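Local coordinates for N(2),N(2)-dimethylguanosine tRNA methyltransferase (Pyrococcus horikoshii, PDB 2DUL), which probably dimethylates the N2 atom of guanine 26 in tRNA, taking both methyl groups from S-adenosyl-L-methionine, at residues Ser343-Gln348 with Thr364-Glu369; Arg64-Thr69 with Leu93-Glu98; Glu145-Ala150 with Gly158-Thr163. All blocks are in the same frame, centred on the assembly; numbering follows the deposited sequence.

Contact 1 (Ser343-Gln348 with Thr364-Glu369)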
# COMPACT_ATOMS: atom_id res chain seq x y z
N SER A 343 -14.10 17.04 18.85
CA SER A 343 -14.63 18.39 18.97
C SER A 343 -13.94 19.14 20.10
O SER A 343 -13.55 20.30 19.95
CB SER A 343 -16.14 18.36 19.21
OG SER A 343 -16.83 17.84 18.09
N ALA A 344 -13.78 18.47 21.24
CA ALA A 344 -13.14 19.07 22.40
C ALA A 344 -11.68 19.45 22.11
O ALA A 344 -11.22 20.52 22.50
CB ALA A 344 -13.21 18.12 23.59
N LEU A 345 -10.96 18.56 21.43
CA LEU A 345 -9.56 18.83 21.10
C LEU A 345 -9.42 20.04 20.17
O LEU A 345 -8.56 20.89 20.37
CB LEU A 345 -8.93 17.60 20.44
CG LEU A 345 -8.63 16.44 21.40
CD1 LEU A 345 -8.23 15.19 20.61
CD2 LEU A 345 -7.53 16.85 22.36
N ARG A 346 -10.28 20.10 19.16
CA ARG A 346 -10.26 21.20 18.21
C ARG A 346 -10.60 22.51 18.91
O ARG A 346 -10.03 23.56 18.59
CB ARG A 346 -11.25 20.93 17.07
CG ARG A 346 -10.81 19.80 16.15
CD ARG A 346 -11.85 19.48 15.09
NE ARG A 346 -11.39 18.43 14.19
CZ ARG A 346 -12.13 17.87 13.24
NH1 ARG A 346 -13.39 18.25 13.06
NH2 ARG A 346 -11.61 16.93 12.46
N GLU A 347 -11.50 22.46 19.88
CA GLU A 347 -11.87 23.66 20.63
C GLU A 347 -10.70 24.17 21.45
O GLU A 347 -10.60 25.37 21.73
CB GLU A 347 -13.08 23.39 21.53
CG GLU A 347 -14.42 23.53 20.83
CD GLU A 347 -15.60 23.41 21.78
OE1 GLU A 347 -15.57 24.05 22.86
OE2 GLU A 347 -16.56 22.69 21.45
N GLN A 348 -9.81 23.27 21.85
CA GLN A 348 -8.64 23.65 22.64
C GLN A 348 -7.50 24.10 21.74
O GLN A 348 -6.41 24.41 22.21
CB GLN A 348 -8.17 22.47 23.50
CG GLN A 348 -9.12 22.11 24.63
CD GLN A 348 -8.65 20.90 25.41
OE1 GLN A 348 -7.57 20.92 26.01
NE2 GLN A 348 -9.45 19.84 25.40
N THR A 364 -3.97 13.14 16.53
CA THR A 364 -4.00 14.48 17.08
C THR A 364 -2.61 15.02 17.38
O THR A 364 -1.68 14.26 17.65
CB THR A 364 -4.83 14.54 18.37
OG1 THR A 364 -4.87 15.89 18.85
CG2 THR A 364 -4.24 13.65 19.45
N SER A 365 -2.49 16.34 17.32
CA SER A 365 -1.22 17.00 17.61
C SER A 365 -1.06 17.14 19.13
O SER A 365 0.03 17.40 19.63
CB SER A 365 -1.20 18.39 16.96
OG SER A 365 -2.31 19.17 17.40
N ALA A 366 -2.16 16.95 19.85
CA ALA A 366 -2.15 17.09 21.31
C ALA A 366 -1.25 16.10 22.04
O ALA A 366 -1.09 14.96 21.62
CB ALA A 366 -3.58 16.96 21.85
N PRO A 367 -0.63 16.54 23.14
CA PRO A 367 0.25 15.68 23.93
C PRO A 367 -0.63 14.60 24.58
O PRO A 367 -1.81 14.82 24.80
CB PRO A 367 0.84 16.63 24.97
CG PRO A 367 0.77 17.97 24.30
CD PRO A 367 -0.57 17.93 23.63
N TYR A 368 -0.04 13.45 24.88
CA TYR A 368 -0.76 12.36 25.51
C TYR A 368 -1.56 12.80 26.75
O TYR A 368 -2.73 12.46 26.89
CB TYR A 368 0.22 11.26 25.92
CG TYR A 368 -0.41 10.16 26.75
CD1 TYR A 368 -1.17 9.15 26.15
CD2 TYR A 368 -0.25 10.13 28.13
CE1 TYR A 368 -1.77 8.14 26.92
CE2 TYR A 368 -0.83 9.13 28.91
CZ TYR A 368 -1.59 8.14 28.30
OH TYR A 368 -2.18 7.17 29.08
N GLU A 369 -0.92 13.54 27.65
CA GLU A 369 -1.59 13.99 28.86
C GLU A 369 -2.81 14.86 28.58
O GLU A 369 -3.80 14.80 29.31
CB GLU A 369 -0.62 14.73 29.78
CG GLU A 369 0.53 13.87 30.30
CD GLU A 369 0.07 12.62 31.04
OE1 GLU A 369 -1.04 12.62 31.63
OE2 GLU A 369 0.83 11.63 31.05
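A helix packs on a turn here: L345, in the last part of helix 338-347, rests on T364 and A366, where strand 361-364 ends and the chain turns toward helix 368-375. The order of elements around it, a helix, a short strand, two further helices and then strands 352-355 and 361-364, is consistent with a winged-helix fold; the contact would then join its third helix to the end of its last strand and the turn that follows.

All three touching residues are buried, and the interaction across the segments is purely van der Waals. L345 has CG anti to its carbonyl carbon (chi1 -74°), which sends the forked end of the side chain across to the turn. Each methyl meets a different residue. CD2 lies 4.0 Å from A366 CB, a methyl small enough to let the turn come near the helix. CD1 lies 4.1 Å from T364 CB, the two side chains crossing at about a right angle. The same leucine also touches A352, F371 and T374, and so touches both strand 352-355 and helix 368-375.

Threonine suits its place because it pairs a hydrocarbon skeleton with a hydroxyl that ties up the backbone. With chi1 at -178°, T364 OG1 stands opposite its own N and beside its carbonyl carbon, turned along the chain toward A366. There it accepts from A366 N at 3.1 Å in a nearly straight bond (165°), closing an ST turn. The same hydroxyl bonds to the carbonyl oxygen of E351, so this buried polar atom has two hydrogen-bond partners although a hydrocarbon lies against it. L345 CD1 approaches that doubly bonded T364 OG1 to 3.9 Å.

Contact 2 (Arg64-Thr69 with Leu93-Glu98)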
# COMPACT_ATOMS: atom_id res chain seq x y z
N ARG A 64 -7.45 -3.98 -16.38
CA ARG A 64 -8.07 -2.73 -15.97
C ARG A 64 -7.10 -1.56 -16.17
O ARG A 64 -7.51 -0.45 -16.51
CB ARG A 64 -8.54 -2.80 -14.52
CG ARG A 64 -9.71 -3.77 -14.33
CD ARG A 64 -10.38 -3.56 -12.98
NE ARG A 64 -10.90 -2.20 -12.85
CZ ARG A 64 -11.29 -1.66 -11.70
NH1 ARG A 64 -11.22 -2.36 -10.58
NH2 ARG A 64 -11.74 -0.41 -11.68
N PHE A 65 -5.81 -1.81 -15.97
CA PHE A 65 -4.81 -0.75 -16.19
C PHE A 65 -4.92 -0.30 -17.65
O PHE A 65 -4.96 0.89 -17.94
CB PHE A 65 -3.39 -1.28 -15.95
CG PHE A 65 -3.03 -1.47 -14.50
CD1 PHE A 65 -1.84 -2.11 -14.16
CD2 PHE A 65 -3.86 -1.00 -13.49
CE1 PHE A 65 -1.48 -2.29 -12.82
CE2 PHE A 65 -3.51 -1.17 -12.15
CZ PHE A 65 -2.32 -1.82 -11.82
N ALA A 66 -4.96 -1.28 -18.55
CA ALA A 66 -5.05 -1.00 -19.98
C ALA A 66 -6.36 -0.32 -20.38
O ALA A 66 -6.37 0.62 -21.18
CB ALA A 66 -4.87 -2.30 -20.77
N LEU A 67 -7.48 -0.78 -19.81
CA LEU A 67 -8.78 -0.21 -20.14
C LEU A 67 -9.16 1.08 -19.43
O LEU A 67 -9.94 1.87 -19.97
CB LEU A 67 -9.90 -1.23 -19.86
CG LEU A 67 -9.98 -2.52 -20.67
CD1 LEU A 67 -10.99 -3.47 -20.01
CD2 LEU A 67 -10.39 -2.21 -22.11
N GLU A 68 -8.59 1.32 -18.25
CA GLU A 68 -8.98 2.49 -17.47
C GLU A 68 -7.93 3.53 -17.10
O GLU A 68 -8.23 4.46 -16.35
CB GLU A 68 -9.67 2.00 -16.19
CG GLU A 68 -10.83 1.05 -16.46
CD GLU A 68 -11.39 0.42 -15.20
OE1 GLU A 68 -11.58 1.15 -14.20
OE2 GLU A 68 -11.65 -0.81 -15.21
N THR A 69 -6.71 3.40 -17.60
CA THR A 69 -5.67 4.37 -17.27
C THR A 69 -4.88 4.75 -18.51
O THR A 69 -5.00 4.11 -19.55
CB THR A 69 -4.69 3.80 -16.22
OG1 THR A 69 -3.78 2.90 -16.86
CG2 THR A 69 -5.45 3.06 -15.12
N LEU A 93 -10.70 -10.98 -24.67
CA LEU A 93 -12.12 -10.78 -24.40
C LEU A 93 -12.38 -9.29 -24.27
O LEU A 93 -13.52 -8.84 -24.37
CB LEU A 93 -12.51 -11.50 -23.11
CG LEU A 93 -13.99 -11.48 -22.71
CD1 LEU A 93 -14.82 -12.10 -23.84
CD2 LEU A 93 -14.19 -12.26 -21.41
N ASN A 94 -11.32 -8.52 -24.06
CA ASN A 94 -11.44 -7.08 -23.88
C ASN A 94 -10.75 -6.24 -24.96
O ASN A 94 -10.92 -5.02 -25.01
CB ASN A 94 -10.87 -6.70 -22.51
CG ASN A 94 -11.68 -7.28 -21.37
OD1 ASN A 94 -12.70 -6.72 -20.98
ND2 ASN A 94 -11.24 -8.42 -20.85
N PHE A 95 -9.97 -6.90 -25.81
CA PHE A 95 -9.25 -6.20 -26.88
C PHE A 95 -9.34 -6.98 -28.18
O PHE A 95 -9.48 -8.20 -28.18
CB PHE A 95 -7.78 -6.04 -26.49
CG PHE A 95 -7.57 -5.15 -25.29
CD1 PHE A 95 -7.47 -3.78 -25.44
CD2 PHE A 95 -7.48 -5.70 -24.02
CE1 PHE A 95 -7.29 -2.95 -24.33
CE2 PHE A 95 -7.30 -4.89 -22.90
CZ PHE A 95 -7.21 -3.51 -23.06
N ASP A 96 -9.28 -6.26 -29.30
CA ASP A 96 -9.31 -6.89 -30.61
C ASP A 96 -7.88 -6.94 -31.12
O ASP A 96 -6.98 -6.40 -30.49
CB ASP A 96 -10.18 -6.08 -31.58
CG ASP A 96 -11.64 -6.02 -31.16
OD1 ASP A 96 -12.22 -7.09 -30.88
OD2 ASP A 96 -12.20 -4.91 -31.10
N GLY A 97 -7.67 -7.60 -32.26
CA GLY A 97 -6.33 -7.67 -32.80
C GLY A 97 -5.71 -9.05 -32.76
O GLY A 97 -6.36 -10.04 -32.40
N GLU A 98 -4.44 -9.13 -33.13
CA GLU A 98 -3.73 -10.40 -33.14
C GLU A 98 -2.79 -10.54 -31.95
O GLU A 98 -1.79 -9.83 -31.85
CB GLU A 98 -2.94 -10.53 -34.45
CG GLU A 98 -2.33 -11.91 -34.67
CD GLU A 98 -3.38 -12.99 -34.89
OE1 GLU A 98 -3.00 -14.18 -34.99
OE2 GLU A 98 -4.58 -12.65 -34.97
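F95 overlaps L67 with the end of its ring: CZ of F95 sits 3.6 Å from CD2 of L67, and the two side chains slide past each other in opposite directions. The ring meets both A66 and L67 obliquely. Its CZ also comes to 3.5 Å from CB of A66, so one ring corner is lodged against two consecutive residues of the helix. Alanine is apt at that point, since its single methyl lets the aromatic ring come close to the helix backbone.

The first bond of the F95 side chain does not point at the helix; with CG anti to the carbonyl carbon (chi1 -65°), the length of the ring carries CZ across to it. L67 divides its two methyls: while CD2 takes the ring, CD1 lies 3.8 Å from N94 OD1, with the leucine and asparagine crossing at about a right angle. The N94 amide is committed to the backbone, its ND2 bonding to the carbonyl oxygens of N90 and K12, bonds that probably restrain the amide against which L67 packs.

Farther round the helix, R64 grips E68 one turn on, side-on, with NE to OE2 at 2.8 Å and NH2 to OE1 at 3.0 Å. R64, itself buried, also forms salt bridges with D37 and E8, and with E68 these acids probably balance its charge.

The contact thus joins helix 60-68 to the end of helix 81-94 and the chain leaving it. These helices follow strands 50-53 and 73-78, neighbouring parallel strands of the Rossmann-like methyltransferase sheet. Strand 11-15 meets both segments, through A11 on L67 and L14 on L93, while helix 33-46 covers F65.

Contact 3 (Glu145-Ala150 with Gly158-Thr163)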
# COMPACT_ATOMS: atom_id res chain seq x y z
N GLU A 145 9.88 -11.65 -1.22
CA GLU A 145 10.73 -12.43 -2.12
C GLU A 145 10.86 -11.75 -3.49
O GLU A 145 11.69 -12.15 -4.31
CB GLU A 145 10.17 -13.84 -2.29
CG GLU A 145 8.87 -13.92 -3.05
CD GLU A 145 8.25 -15.31 -3.03
OE1 GLU A 145 8.94 -16.27 -3.43
OE2 GLU A 145 7.07 -15.43 -2.63
N PHE A 146 10.06 -10.70 -3.73
CA PHE A 146 10.08 -9.99 -5.01
C PHE A 146 10.52 -8.52 -4.93
O PHE A 146 10.76 -7.89 -5.96
CB PHE A 146 8.68 -10.02 -5.65
CG PHE A 146 8.10 -11.40 -5.82
CD1 PHE A 146 8.62 -12.27 -6.78
CD2 PHE A 146 7.05 -11.83 -5.03
CE1 PHE A 146 8.09 -13.55 -6.94
CE2 PHE A 146 6.51 -13.11 -5.18
CZ PHE A 146 7.03 -13.97 -6.13
N LEU A 147 10.60 -7.99 -3.72
CA LEU A 147 10.94 -6.58 -3.53
C LEU A 147 12.27 -6.09 -4.08
O LEU A 147 12.32 -5.04 -4.74
CB LEU A 147 10.86 -6.22 -2.04
CG LEU A 147 11.23 -4.77 -1.72
CD1 LEU A 147 10.20 -3.83 -2.36
CD2 LEU A 147 11.27 -4.56 -0.21
N ASP A 148 13.35 -6.82 -3.81
CA ASP A 148 14.65 -6.37 -4.28
C ASP A 148 14.73 -6.28 -5.80
O ASP A 148 15.27 -5.31 -6.35
CB ASP A 148 15.77 -7.27 -3.76
CG ASP A 148 17.15 -6.66 -3.98
OD1 ASP A 148 17.40 -5.56 -3.44
OD2 ASP A 148 17.97 -7.27 -4.69
N THR A 149 14.17 -7.27 -6.49
CA THR A 149 14.20 -7.26 -7.94
C THR A 149 13.30 -6.16 -8.50
O THR A 149 13.63 -5.51 -9.49
CB THR A 149 13.79 -8.63 -8.52
OG1 THR A 149 14.62 -9.65 -7.95
CG2 THR A 149 13.97 -8.65 -10.05
N ALA A 150 12.16 -5.92 -7.85
CA ALA A 150 11.27 -4.87 -8.33
C ALA A 150 11.99 -3.52 -8.23
O ALA A 150 11.80 -2.65 -9.08
CB ALA A 150 9.99 -4.84 -7.50
N GLY A 158 10.84 5.68 -10.81
CA GLY A 158 9.60 4.96 -10.99
C GLY A 158 8.70 4.92 -9.77
O GLY A 158 9.02 5.47 -8.71
N ILE A 159 7.56 4.26 -9.93
CA ILE A 159 6.59 4.14 -8.85
C ILE A 159 6.44 2.67 -8.51
O ILE A 159 6.37 1.83 -9.40
CB ILE A 159 5.22 4.68 -9.27
CG1 ILE A 159 5.35 6.14 -9.70
CG2 ILE A 159 4.22 4.51 -8.13
CD1 ILE A 159 4.17 6.64 -10.50
N LEU A 160 6.39 2.37 -7.22
CA LEU A 160 6.23 0.99 -6.81
C LEU A 160 4.98 0.85 -5.95
O LEU A 160 4.78 1.59 -5.00
CB LEU A 160 7.46 0.53 -6.02
CG LEU A 160 7.60 -0.95 -5.68
CD1 LEU A 160 7.59 -1.78 -6.97
CD2 LEU A 160 8.90 -1.18 -4.91
N GLY A 161 4.14 -0.11 -6.32
CA GLY A 161 2.94 -0.38 -5.55
C GLY A 161 3.16 -1.73 -4.91
O GLY A 161 3.41 -2.71 -5.60
N VAL A 162 3.08 -1.79 -3.58
CA VAL A 162 3.30 -3.04 -2.89
C VAL A 162 2.16 -3.37 -1.94
O VAL A 162 1.66 -2.50 -1.23
CB VAL A 162 4.61 -3.00 -2.06
CG1 VAL A 162 4.94 -4.38 -1.54
CG2 VAL A 162 5.75 -2.44 -2.92
N THR A 163 1.76 -4.63 -1.93
CA THR A 163 0.71 -5.09 -1.04
C THR A 163 1.21 -6.26 -0.21
O THR A 163 1.91 -7.13 -0.72
CB THR A 163 -0.54 -5.56 -1.82
OG1 THR A 163 -1.06 -4.48 -2.60
CG2 THR A 163 -1.62 -6.03 -0.85
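L147 and L160 both carry CG anti to the backbone N, with chi1 at 179° and -170°, and this extended first torsion is what brings their branched ends together. The L147 side chain leaves the helix at a slant to the strand and closes in only at its end, where CD1 lies 3.9 Å from CD2 of L160. L160 starts out directly toward the helix. Its other methyl, CD1, lies 3.9 Å from CB of A150, so the fork of one strand leucine spans two residues set three apart, about one helical turn. The two leucines cross at about a right angle.

Small and large residues divide the work. A150 has only a methyl, and the helix backbone can draw close: its CA is 7.9 Å from the CA of L160. At L147 the corresponding partner along the strand is V162, whose CA is 8.4 Å away, and a longer side chain bridges toward L160 instead.

These segments form the second half of a beta-alpha-beta crossover. Strand 132-137 leads into helix 144-153, which returns the chain to strand 158-164, parallel to the first and next to it in the class I methyltransferase sheet. L160 and V162, two apart, point to the helix side, while the backbone of L160 bonds to V231 of the antiparallel neighbour strand 226-235. L137 and M125 also press on A150, joining strand 132-137 and helix 121-127 to the same hydrophobic layer. The A150 side chain is about 8 Å from that of A121, a predicted S-adenosyl-L-methionine site residue, and F146 packs on A121 itself. On the outer side of the helix D148 forms salt bridges with K210 and R152.

In the fold
Contacts 2 and 3 belong to the methyltransferase sheet and its flanking helices, their centres about 24 Å apart; contact 1 lies on the opposite side of the chain's centre, its centre about 50 Å from that of contact 2 and about 38 Å from that of contact 3, away from the predicted donor-binding residues. Contact 3 is the most central, a buried helix-on-strand meeting made wholly of aliphatic groups. Contact 1 is equally buried but peripheral in the chain, and admits a hydroxyl held by backbone groups. Contact 2, partly buried, uses an aromatic ring and an amide, and has charged pairs alongside. No two share a helix or strand, and none has a hydrogen bond between its segments.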